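Local coordinates for enoyl-acyl carrier protein reductase (Uncultured bacterium, PDB 6KIA) that reduces the double bond of enoyl-acyl carrier protein with NADH, probably closing each round of fatty acid elongation, and confers resistance to triclosan, at residues 14-19 / 413-418; 78-83 / 146-151; 125-130 / 201-206; 215-218 / 223-226. All coordinates share one frame; numbering follows the deposited sequence.

Interaction 1 of 4, residues 14-19 / 413-418; sequences NIFRKG and ESSNPA
Asn14 and Ser415 bring together two irregular stretches of backbone, their CA atoms 5.3 Å apart. Residues 413-416 make a type I beta turn at the end of helix 394-413, which directs the CB of Ser415 at 14-19. On the facing side Asn14 folds into an Asx turn. Its OD1 accepts from Phe16 N at 3.0 Å, with the donor well above the carbonyl plane, while ND2 donates to a lone pair of Phe16 O. Between these bonds Ile15 N donates to Ser415 OG at 2.9 Å (N-H...O 154°). A water donates to Asn14 OD1 and lies 2.6 Å from Ser415 OG, so it bridges amide oxygen and hydroxyl next to the direct bond. Ile15 CG1 sits between its own N and carbonyl carbon (chi1 65°), over the centre of the Phe16 ring and 3.5 Å from Ser415 OG. Phe16 CE2 approaches the same hydroxyl obliquely at 3.4 Å, and its ring also meets those of Phe156 and Phe411. Serine suits this spot because it is small enough to lie against Ile15 CG1 and the Phe16 ring yet can accept an N-H. The buried hydroxyl thus has two polar partners, and a direct bond and a water bridge join the lead-ins to strands 21-25 and 421-423.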
loop_
_atom_site.group_PDB
_atom_site.type_symbol
_atom_site.label_atom_id
_atom_site.label_comp_id
_atom_site.label_asym_id
_atom_site.label_seq_id
_atom_site.Cartn_x
_atom_site.Cartn_y
_atom_site.Cartn_z
ATOM N N ASN A 14 -10.974 8.651 20.322
ATOM C CA ASN A 14 -11.217 9.440 19.126
ATOM C C ASN A 14 -11.299 10.923 19.459
ATOM O O ASN A 14 -12.035 11.332 20.357
ATOM C CB ASN A 14 -12.511 9.038 18.405
ATOM C CG ASN A 14 -12.922 10.063 17.342
ATOM O OD1 ASN A 14 -12.196 10.274 16.364
ATOM N ND2 ASN A 14 -14.096 10.666 17.497
ATOM N N ILE A 15 -10.560 11.727 18.714
ATOM C CA ILE A 15 -10.610 13.181 18.883
ATOM C C ILE A 15 -11.293 13.902 17.723
ATOM O O ILE A 15 -11.488 15.123 17.776
ATOM C CB ILE A 15 -9.198 13.765 19.037
ATOM C CG1 ILE A 15 -8.388 13.561 17.747
ATOM C CG2 ILE A 15 -8.484 13.123 20.218
ATOM C CD1 ILE A 15 -7.047 14.262 17.761
ATOM N N PHE A 16 -11.638 13.173 16.667
ATOM C CA PHE A 16 -12.138 13.813 15.457
ATOM C C PHE A 16 -13.659 13.980 15.477
ATOM O O PHE A 16 -14.409 13.102 15.936
ATOM C CB PHE A 16 -11.680 13.035 14.208
ATOM C CG PHE A 16 -10.176 12.935 14.092
ATOM C CD1 PHE A 16 -9.434 14.024 13.655
ATOM C CD2 PHE A 16 -9.506 11.756 14.428
ATOM C CE1 PHE A 16 -8.047 13.957 13.568
ATOM C CE2 PHE A 16 -8.099 11.687 14.343
ATOM C CZ PHE A 16 -7.386 12.806 13.902
ATOM N N ARG A 17 -14.098 15.138 14.997
ATOM C CA ARG A 17 -15.494 15.545 15.088
ATOM C C ARG A 17 -15.878 16.313 13.830
ATOM O O ARG A 17 -15.014 16.625 13.016
ATOM C CB ARG A 17 -15.706 16.419 16.334
ATOM C CG ARG A 17 -16.825 15.952 17.241
ATOM C CD ARG A 17 -16.553 16.304 18.698
ATOM N NE ARG A 17 -16.381 15.105 19.521
ATOM C CZ ARG A 17 -15.231 14.746 20.085
ATOM N NH1 ARG A 17 -14.152 15.507 19.936
ATOM N NH2 ARG A 17 -15.158 13.637 20.807
ATOM N N LYS A 18 -17.163 16.630 13.682
ATOM C CA LYS A 18 -17.614 17.600 12.679
ATOM C C LYS A 18 -16.745 18.862 12.653
ATOM O O LYS A 18 -16.484 19.457 13.700
ATOM C CB LYS A 18 -19.065 18.001 12.964
ATOM C CG LYS A 18 -19.801 18.647 11.799
ATOM C CD LYS A 18 -21.100 19.279 12.283
ATOM C CE LYS A 18 -20.855 20.198 13.474
ATOM N NZ LYS A 18 -22.124 20.706 14.069
ATOM N N GLY A 19 -16.310 19.259 11.456
ATOM C CA GLY A 19 -15.492 20.442 11.293
ATOM C C GLY A 19 -14.020 20.123 11.121
ATOM O O GLY A 19 -13.273 20.919 10.531
ATOM N N GLU A 413 -6.278 4.631 16.274
ATOM C CA GLU A 413 -4.915 4.734 16.751
ATOM C C GLU A 413 -4.350 6.126 16.453
ATOM O O GLU A 413 -3.565 6.665 17.235
ATOM C CB GLU A 413 -4.035 3.659 16.117
ATOM C CG GLU A 413 -2.619 3.569 16.702
ATOM C CD GLU A 413 -2.607 3.163 18.178
ATOM O OE1 GLU A 413 -3.620 2.631 18.691
ATOM O OE2 GLU A 413 -1.559 3.351 18.818
ATOM N N SER A 414 -4.734 6.713 15.325
ATOM C CA SER A 414 -4.191 8.035 15.003
ATOM C C SER A 414 -4.675 9.123 15.949
ATOM O O SER A 414 -4.044 10.157 16.039
ATOM C CB SER A 414 -4.487 8.433 13.565
ATOM O OG SER A 414 -3.850 7.550 12.646
ATOM N N SER A 415 -5.760 8.914 16.676
ATOM C CA SER A 415 -6.105 9.929 17.664
ATOM C C SER A 415 -5.056 9.986 18.765
ATOM O O SER A 415 -4.796 11.051 19.316
ATOM C CB SER A 415 -7.493 9.708 18.268
ATOM O OG SER A 415 -8.512 10.123 17.372
ATOM N N ASN A 416 -4.464 8.848 19.097
ATOM C CA ASN A 416 -3.417 8.790 20.120
ATOM C C ASN A 416 -2.403 7.698 19.817
ATOM O O ASN A 416 -2.428 6.629 20.424
ATOM C CB ASN A 416 -4.032 8.541 21.500
ATOM C CG ASN A 416 -3.002 8.599 22.614
ATOM O OD1 ASN A 416 -2.017 9.332 22.526
ATOM N ND2 ASN A 416 -3.230 7.825 23.672
ATOM N N PRO A 417 -1.528 7.952 18.841
ATOM C CA PRO A 417 -0.664 6.880 18.324
ATOM C C PRO A 417 0.474 6.453 19.254
ATOM O O PRO A 417 1.108 7.304 19.882
ATOM C CB PRO A 417 -0.106 7.485 17.035
ATOM C CG PRO A 417 -0.162 8.985 17.251
ATOM C CD PRO A 417 -1.409 9.205 18.076
ATOM N N ALA A 418 0.743 5.149 19.298
ATOM C CA ALA A 418 1.792 4.620 20.159
ATOM C C ALA A 418 3.189 4.953 19.649
ATOM O O ALA A 418 4.125 5.061 20.438
ATOM C CB ALA A 418 1.646 3.126 20.307
HETATM O O HOH W 1 -10.013 8.523 16.071
#

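Interaction 2 of 4, residues 78-83 / 146-151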
loop_
_atom_site.group_PDB
_atom_site.type_symbol
_atom_site.label_atom_id
_atom_site.label_comp_id
_atom_site.label_asym_id
_atom_site.label_seq_id
_atom_site.Cartn_x
_atom_site.Cartn_y
_atom_site.Cartn_z
ATOM N N GLY A 78 -16.270 11.537 -2.253
ATOM C CA GLY A 78 -17.247 12.034 -1.297
ATOM C C GLY A 78 -16.781 13.301 -0.599
ATOM O O GLY A 78 -17.012 13.509 0.593
ATOM N N GLY A 79 -16.143 14.172 -1.371
ATOM C CA GLY A 79 -15.636 15.426 -0.858
ATOM C C GLY A 79 -14.954 16.211 -1.957
ATOM O O GLY A 79 -14.895 15.779 -3.105
ATOM N N ARG A 80 -14.383 17.346 -1.591
ATOM C CA ARG A 80 -13.724 18.206 -2.561
ATOM C C ARG A 80 -12.362 17.679 -2.984
ATOM O O ARG A 80 -11.625 17.117 -2.179
ATOM C CB ARG A 80 -13.540 19.609 -1.998
ATOM C CG ARG A 80 -14.789 20.474 -2.006
ATOM C CD ARG A 80 -14.375 21.928 -2.119
ATOM N NE ARG A 80 -13.306 22.061 -3.105
ATOM C CZ ARG A 80 -12.409 23.041 -3.116
ATOM N NH1 ARG A 80 -11.472 23.072 -4.055
ATOM N NH2 ARG A 80 -12.452 23.987 -2.189
ATOM N N ILE A 81 -12.057 17.830 -4.265
ATOM C CA ILE A 81 -10.729 17.510 -4.771
ATOM C C ILE A 81 -10.058 18.798 -5.197
ATOM O O ILE A 81 -10.659 19.614 -5.889
ATOM C CB ILE A 81 -10.777 16.488 -5.916
ATOM C CG1 ILE A 81 -10.818 15.094 -5.296
ATOM C CG2 ILE A 81 -9.531 16.552 -6.792
ATOM C CD1 ILE A 81 -11.593 14.107 -6.054
ATOM N N ILE A 82 -8.830 19.005 -4.736
ATOM C CA ILE A 82 -8.074 20.196 -5.115
ATOM C C ILE A 82 -7.425 19.928 -6.461
ATOM O O ILE A 82 -6.647 18.975 -6.609
ATOM C CB ILE A 82 -7.035 20.562 -4.043
ATOM C CG1 ILE A 82 -7.758 20.925 -2.739
ATOM C CG2 ILE A 82 -6.141 21.714 -4.518
ATOM C CD1 ILE A 82 -6.845 21.162 -1.562
ATOM N N ASN A 83 -7.788 20.725 -7.466
ATOM C CA ASN A 83 -7.474 20.353 -8.843
ATOM C C ASN A 83 -6.072 20.801 -9.261
ATOM O O ASN A 83 -5.902 21.723 -10.059
ATOM C CB ASN A 83 -8.505 20.936 -9.806
ATOM C CG ASN A 83 -8.523 20.213 -11.132
ATOM O OD1 ASN A 83 -7.749 19.277 -11.348
ATOM N ND2 ASN A 83 -9.367 20.675 -12.050
ATOM N N ASP A 146 -5.164 25.357 3.111
ATOM C CA ASP A 146 -5.021 26.183 4.308
ATOM C C ASP A 146 -6.285 27.004 4.534
ATOM O O ASP A 146 -6.743 27.148 5.662
ATOM C CB ASP A 146 -3.796 27.100 4.194
ATOM C CG ASP A 146 -3.590 27.940 5.434
ATOM O OD1 ASP A 146 -3.192 27.379 6.483
ATOM O OD2 ASP A 146 -3.814 29.164 5.354
ATOM N N GLY A 147 -6.867 27.500 3.450
ATOM C CA GLY A 147 -8.077 28.302 3.539
ATOM C C GLY A 147 -9.307 27.510 3.922
ATOM O O GLY A 147 -10.334 28.079 4.294
ATOM N N MET A 148 -9.202 26.189 3.845
ATOM C CA MET A 148 -10.321 25.299 4.132
ATOM C C MET A 148 -10.329 24.703 5.544
ATOM O O MET A 148 -11.315 24.089 5.946
ATOM C CB MET A 148 -10.328 24.132 3.132
ATOM C CG MET A 148 -10.213 24.527 1.683
ATOM S SD MET A 148 -10.269 22.994 0.718
ATOM C CE MET A 148 -9.615 23.546 -0.846
ATOM N N ILE A 149 -9.229 24.837 6.278
ATOM C CA ILE A 149 -9.128 24.255 7.608
ATOM C C ILE A 149 -9.098 25.384 8.654
ATOM O O ILE A 149 -8.113 26.116 8.764
ATOM C CB ILE A 149 -7.880 23.341 7.744
ATOM C CG1 ILE A 149 -7.795 22.363 6.563
ATOM C CG2 ILE A 149 -7.885 22.586 9.076
ATOM C CD1 ILE A 149 -6.544 21.522 6.582
ATOM N N PRO A 150 -10.194 25.548 9.414
ATOM C CA PRO A 150 -10.223 26.716 10.315
ATOM C C PRO A 150 -9.300 26.538 11.518
ATOM O O PRO A 150 -8.947 25.399 11.869
ATOM C CB PRO A 150 -11.693 26.793 10.754
ATOM C CG PRO A 150 -12.225 25.363 10.590
ATOM C CD PRO A 150 -11.440 24.750 9.459
ATOM N N ASP A 151 -8.898 27.658 12.131
ATOM C CA ASP A 151 -8.235 27.607 13.422
ATOM C C ASP A 151 -9.047 26.746 14.369
ATOM O O ASP A 151 -10.280 26.870 14.436
ATOM C CB ASP A 151 -8.095 29.004 14.064
ATOM C CG ASP A 151 -7.153 29.916 13.314
ATOM O OD1 ASP A 151 -6.422 29.426 12.443
ATOM O OD2 ASP A 151 -7.124 31.142 13.618
#
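Met148 pushes its methyl end, CE, against both Arg80 and Ile82, meeting the two in different ways. With Ile82 the approach is tip to tip: CD1 lies 3.7 Å from Met148 CE, an apolar contact between two terminal methyl groups. The Arg80 side chain instead runs at a slant to that of Met148, and its guanidinium takes the methyl obliquely, with NH2 3.2 Å from Met148 CE. Length makes this possible, since the CA atoms of Arg80 and Met148 are 10.3 Å apart. Met148 spans the gap because its chain is extended beyond CG (chi2 -179°, chi3 -163°). Arg80 bends at chi3 (43°), which swings its guanidinium to the methyl while NH1 forms a salt bridge with Glu144 of helix 120-146.

The setting is an edge of the Rossmann sheet, where strand 80-83 pairs with 47-56 and helix 120-146 belongs to the crossover leading to parallel strand 155-159. Ile82 also packs on Val141 and Leu145, and a branched aliphatic residue is well suited to fill the seam between strand and helix. Methionine, unbranched and apolar, can reach from the turn after that helix to close the seam's end. The chemistry is therefore divided: apolar contact joins Met148 to Ile82, whereas the charge of Arg80 is paired with Glu144, and Met148 packs closely beside the guanidinium.

Interaction 3 of 4, residues 125-130 / 201-206; sequences KCRAVG and ILMNFD
This is a side-by-side packing of two long helices at the surface of the Rossmann fold, made almost entirely by one arginine and one methionine. Helix 120-146 lies on the connection from strand 80-83 to strand 155-159, and helix 196-219 on the next, from 155-159 to 234-240. Their segments come closest at Arg127 and Asn204, whose CA atoms are 8.6 Å apart, but the side chain of Asn204 turns to the other side and bonds Phe90, Asp91 and Gly164.

The gap is bridged from both sides. Arg127 leaves its helix with CG opposite the backbone N (chi1 -173°) and stays extended as far as NE, a reach that carries the guanidinium onto the neighbouring helix. There one of its faces rests on Met203 CB, 3.6 Å above the plane and offset toward the rim. Met203 also lies against Trp120 and Ile123, so its unbranched chain packs on helix 120-146 and also supports the arginine. The strongest polar hold on Arg127 is a salt bridge from NE to Glu207, one turn beyond Met203. Asp206 adds CB at the guanidinium edge, 4.1 Å from Arg127 NH2. Its OD2 remains 4.9 Å from Arg127 NH2, close enough that a weak favourable attraction is likely, but too far for a salt bridge. Arg127 NH2 also approaches Met203 O at 3.1 Å, though at too poor an angle for a hydrogen bond. At the far end of the methionine, a bend at chi3 (36°) folds CE back to within 3.3 Å of Arg127 NH1.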
loop_
_atom_site.group_PDB
_atom_site.type_symbol
_atom_site.label_atom_id
_atom_site.label_comp_id
_atom_site.label_asym_id
_atom_site.label_seq_id
_atom_site.Cartn_x
_atom_site.Cartn_y
_atom_site.Cartn_z
ATOM N N LYS A 125 19.199 15.119 -13.770
ATOM C CA LYS A 125 18.530 16.339 -14.227
ATOM C C LYS A 125 17.003 16.195 -14.259
ATOM O O LYS A 125 16.247 17.063 -13.785
ATOM C CB LYS A 125 19.063 16.735 -15.594
ATOM C CG LYS A 125 18.538 18.053 -16.130
ATOM C CD LYS A 125 19.235 18.401 -17.436
ATOM C CE LYS A 125 20.654 17.831 -17.455
ATOM N NZ LYS A 125 21.228 17.716 -18.822
ATOM N N CYS A 126 16.559 15.074 -14.805
ATOM C CA CYS A 126 15.130 14.749 -14.835
ATOM C C CYS A 126 14.517 14.583 -13.437
ATOM O O CYS A 126 13.381 15.020 -13.187
ATOM C CB CYS A 126 14.894 13.480 -15.661
ATOM S SG CYS A 126 15.319 13.639 -17.417
ATOM N N ARG A 127 15.249 13.925 -12.542
ATOM C CA ARG A 127 14.788 13.724 -11.172
ATOM C C ARG A 127 14.568 15.067 -10.505
ATOM O O ARG A 127 13.562 15.260 -9.818
ATOM C CB ARG A 127 15.790 12.884 -10.357
ATOM C CG ARG A 127 15.302 12.476 -8.961
ATOM C CD ARG A 127 16.215 11.459 -8.282
ATOM N NE ARG A 127 15.471 10.646 -7.312
ATOM C CZ ARG A 127 15.976 9.624 -6.620
ATOM N NH1 ARG A 127 17.249 9.280 -6.768
ATOM N NH2 ARG A 127 15.200 8.948 -5.765
ATOM N N ALA A 128 15.517 15.990 -10.694
ATOM C CA ALA A 128 15.396 17.338 -10.131
ATOM C C ALA A 128 14.172 18.069 -10.659
ATOM O O ALA A 128 13.410 18.662 -9.876
ATOM C CB ALA A 128 16.650 18.158 -10.407
ATOM N N VAL A 129 13.991 18.050 -11.977
ATOM C CA VAL A 129 12.788 18.656 -12.547
ATOM C C VAL A 129 11.491 18.043 -11.957
ATOM O O VAL A 129 10.590 18.772 -11.514
ATOM C CB VAL A 129 12.787 18.544 -14.086
ATOM C CG1 VAL A 129 11.436 18.955 -14.657
ATOM C CG2 VAL A 129 13.917 19.395 -14.664
ATOM N N GLY A 130 11.415 16.716 -11.893
ATOM C CA GLY A 130 10.219 16.067 -11.379
ATOM C C GLY A 130 9.941 16.365 -9.914
ATOM O O GLY A 130 8.787 16.568 -9.501
ATOM N N ILE A 201 14.282 2.268 -11.706
ATOM C CA ILE A 201 12.993 1.934 -11.106
ATOM C C ILE A 201 13.018 2.112 -9.586
ATOM O O ILE A 201 12.108 2.707 -9.031
ATOM C CB ILE A 201 12.566 0.510 -11.471
ATOM C CG1 ILE A 201 12.229 0.453 -12.963
ATOM C CG2 ILE A 201 11.369 0.065 -10.625
ATOM C CD1 ILE A 201 11.994 -0.940 -13.473
ATOM N N LEU A 202 14.067 1.634 -8.920
ATOM C CA LEU A 202 14.194 1.801 -7.468
ATOM C C LEU A 202 14.276 3.281 -7.059
ATOM O O LEU A 202 13.756 3.661 -6.017
ATOM C CB LEU A 202 15.426 1.050 -6.955
ATOM C CG LEU A 202 15.347 -0.478 -6.863
ATOM C CD1 LEU A 202 16.735 -1.031 -6.610
ATOM C CD2 LEU A 202 14.424 -0.892 -5.747
ATOM N N MET A 203 14.959 4.108 -7.864
ATOM C CA MET A 203 14.968 5.554 -7.600
ATOM C C MET A 203 13.537 6.134 -7.664
ATOM O O MET A 203 13.108 6.949 -6.808
ATOM C CB MET A 203 15.879 6.258 -8.606
ATOM C CG MET A 203 17.316 5.824 -8.488
ATOM S SD MET A 203 18.329 6.575 -9.773
ATOM C CE MET A 203 17.570 8.173 -9.913
ATOM N N ASN A 204 12.791 5.697 -8.677
ATOM C CA ASN A 204 11.422 6.182 -8.821
ATOM C C ASN A 204 10.534 5.703 -7.672
ATOM O O ASN A 204 9.687 6.454 -7.180
ATOM C CB ASN A 204 10.832 5.740 -10.159
ATOM C CG ASN A 204 9.927 6.796 -10.773
ATOM O OD1 ASN A 204 10.093 8.001 -10.534
ATOM N ND2 ASN A 204 8.963 6.352 -11.559
ATOM N N PHE A 205 10.748 4.462 -7.232
ATOM C CA PHE A 205 10.025 3.903 -6.084
ATOM C C PHE A 205 10.297 4.754 -4.844
ATOM O O PHE A 205 9.370 5.106 -4.106
ATOM C CB PHE A 205 10.445 2.450 -5.777
ATOM C CG PHE A 205 9.877 1.397 -6.714
ATOM C CD1 PHE A 205 9.130 1.730 -7.830
ATOM C CD2 PHE A 205 10.121 0.045 -6.451
ATOM C CE1 PHE A 205 8.633 0.714 -8.676
ATOM C CE2 PHE A 205 9.629 -0.974 -7.290
ATOM C CZ PHE A 205 8.889 -0.631 -8.396
ATOM N N ASP A 206 11.564 5.086 -4.594
ATOM C CA ASP A 206 11.855 5.945 -3.443
ATOM C C ASP A 206 11.070 7.244 -3.555
ATOM O O ASP A 206 10.506 7.715 -2.554
ATOM C CB ASP A 206 13.345 6.265 -3.324
ATOM C CG ASP A 206 14.132 5.215 -2.561
ATOM O OD1 ASP A 206 13.550 4.228 -2.058
ATOM O OD2 ASP A 206 15.371 5.385 -2.469
#

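Interaction 4 of 4, residues 215-218 / 223-226; sequences HLIE and IRAR
Arg224 NH1 donates to the backbone oxygen of Ile217, a 2.9 Å bond that is nearly straight (N-H...O 169°). The oxygen lies at the guanidinium edge and in its plane, where an arginine N-H points, although the donor is tilted 21° from the carbonyl plane. A water joins the same pair: it accepts from Arg224 NH2 at 2.6 Å and donates weakly to Ile217 O at 3.4 Å. The side chain of Ile217 contributes CG2, which comes to 3.9 Å from Arg224 NH1 and packs beside the donor nitrogen.

Arg224 starts with CG opposite its backbone N and runs straight until it bends at chi3 (67°), and that bend sets the guanidinium edge toward the carbonyl. Farther out, Tyr236 of strand 234-240 shares a hydrogen bond with NH1, so this nitrogen has two oxygen partners and the group has little freedom to rotate. Ile281 touches both Ile217 and Arg224. A further hold comes from Ser220, between the helices, whose hydroxyl bonds Leu216 O and, weakly, Ile217 O.

Arginine suits the place because its long, flat, multiply donating end can serve a carbonyl, a phenol and a water at once. Carbonyls in the last turn of a helix generally lack the usual i+4 N-H partner, and here the arginine supplies a donor to Ile217 O; its positive charge would probably also be favoured by the helix dipole. The arrangement belongs to a pair of consecutive helices, 196-219 and 221-229, that meet at a short break on the crossover between parallel strands 155-159 and 234-240 of the Rossmann fold.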
loop_
_atom_site.group_PDB
_atom_site.type_symbol
_atom_site.label_atom_id
_atom_site.label_comp_id
_atom_site.label_asym_id
_atom_site.label_seq_id
_atom_site.Cartn_x
_atom_site.Cartn_y
_atom_site.Cartn_z
ATOM N N HIS A 215 7.363 15.061 1.574
ATOM C CA HIS A 215 6.887 16.282 0.933
ATOM C C HIS A 215 5.547 16.680 1.507
ATOM O O HIS A 215 5.228 17.860 1.594
ATOM C CB HIS A 215 6.779 16.102 -0.575
ATOM C CG HIS A 215 8.094 15.820 -1.219
ATOM N ND1 HIS A 215 9.256 16.443 -0.817
ATOM C CD2 HIS A 215 8.442 14.960 -2.206
ATOM C CE1 HIS A 215 10.265 15.983 -1.535
ATOM N NE2 HIS A 215 9.799 15.085 -2.386
ATOM N N LEU A 216 4.778 15.685 1.929
ATOM C CA LEU A 216 3.514 15.953 2.591
ATOM C C LEU A 216 3.741 16.610 3.937
ATOM O O LEU A 216 3.129 17.641 4.250
ATOM C CB LEU A 216 2.735 14.652 2.773
ATOM C CG LEU A 216 1.544 14.711 3.731
ATOM C CD1 LEU A 216 0.526 15.802 3.333
ATOM C CD2 LEU A 216 0.913 13.337 3.827
ATOM N N ILE A 217 4.653 16.046 4.715
ATOM C CA ILE A 217 4.915 16.562 6.049
ATOM C C ILE A 217 5.505 17.982 5.985
ATOM O O ILE A 217 5.103 18.882 6.742
ATOM C CB ILE A 217 5.844 15.616 6.830
ATOM C CG1 ILE A 217 5.070 14.328 7.170
ATOM C CG2 ILE A 217 6.304 16.269 8.138
ATOM C CD1 ILE A 217 5.935 13.177 7.669
ATOM N N GLU A 218 6.478 18.175 5.109
ATOM C CA GLU A 218 7.103 19.498 4.956
ATOM C C GLU A 218 6.166 20.535 4.336
ATOM O O GLU A 218 6.130 21.693 4.754
ATOM C CB GLU A 218 8.374 19.371 4.118
ATOM C CG GLU A 218 9.510 18.805 4.930
ATOM C CD GLU A 218 10.754 18.551 4.097
ATOM O OE1 GLU A 218 10.723 18.735 2.859
ATOM O OE2 GLU A 218 11.781 18.220 4.703
ATOM N N ILE A 223 0.369 24.936 7.864
ATOM C CA ILE A 223 -0.936 24.526 8.362
ATOM C C ILE A 223 -0.820 23.879 9.739
ATOM O O ILE A 223 -1.568 24.217 10.668
ATOM C CB ILE A 223 -1.617 23.525 7.381
ATOM C CG1 ILE A 223 -1.945 24.219 6.059
ATOM C CG2 ILE A 223 -2.873 22.954 8.000
ATOM C CD1 ILE A 223 -2.415 23.262 4.950
ATOM N N ARG A 224 0.099 22.921 9.855
ATOM C CA ARG A 224 0.354 22.206 11.107
ATOM C C ARG A 224 0.623 23.189 12.254
ATOM O O ARG A 224 0.035 23.076 13.332
ATOM C CB ARG A 224 1.517 21.209 10.949
ATOM C CG ARG A 224 1.767 20.395 12.198
ATOM C CD ARG A 224 2.783 19.255 11.963
ATOM N NE ARG A 224 4.137 19.739 11.686
ATOM C CZ ARG A 224 4.721 19.701 10.489
ATOM N NH1 ARG A 224 4.072 19.203 9.440
ATOM N NH2 ARG A 224 5.959 20.166 10.337
ATOM N N ALA A 225 1.559 24.102 12.027
ATOM C CA ALA A 225 1.903 25.098 13.041
ATOM C C ALA A 225 0.691 25.937 13.459
ATOM O O ALA A 225 0.461 26.166 14.653
ATOM C CB ALA A 225 3.004 25.991 12.537
ATOM N N ARG A 226 -0.099 26.373 12.482
ATOM C CA ARG A 226 -1.211 27.256 12.805
ATOM C C ARG A 226 -2.276 26.497 13.611
ATOM O O ARG A 226 -2.843 27.030 14.586
ATOM C CB ARG A 226 -1.802 27.882 11.529
ATOM C CG ARG A 226 -3.192 28.514 11.704
ATOM C CD ARG A 226 -3.722 29.142 10.421
ATOM N NE ARG A 226 -4.008 28.165 9.368
ATOM C CZ ARG A 226 -5.141 27.478 9.297
ATOM N NH1 ARG A 226 -6.074 27.652 10.230
ATOM N NH2 ARG A 226 -5.338 26.608 8.310
HETATM O O HOH W 2 7.825 19.617 8.583
#

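Interactions 2 and 4 are in direct touch, their centres 14 Å apart: Arg226 NH1 forms a salt bridge with Asp151 OD1 at 2.9 Å, and Arg226 NH2 probably bonds Ile149 O at 2.9 Å. The turn after helix 120-146 is thus joined to helix 221-229. Interactions 3 and 4 share helix 196-219 without touching, with centres 23 Å apart. Interaction 1 closes a loop of nearly 400 residues within which the other three are nested, its centre 19 Å from that of interaction 2 and 18 Å from that of interaction 4. Bound NADH lies about 12 Å from the Asp206 side chain and about 14 Å from that of Ile82.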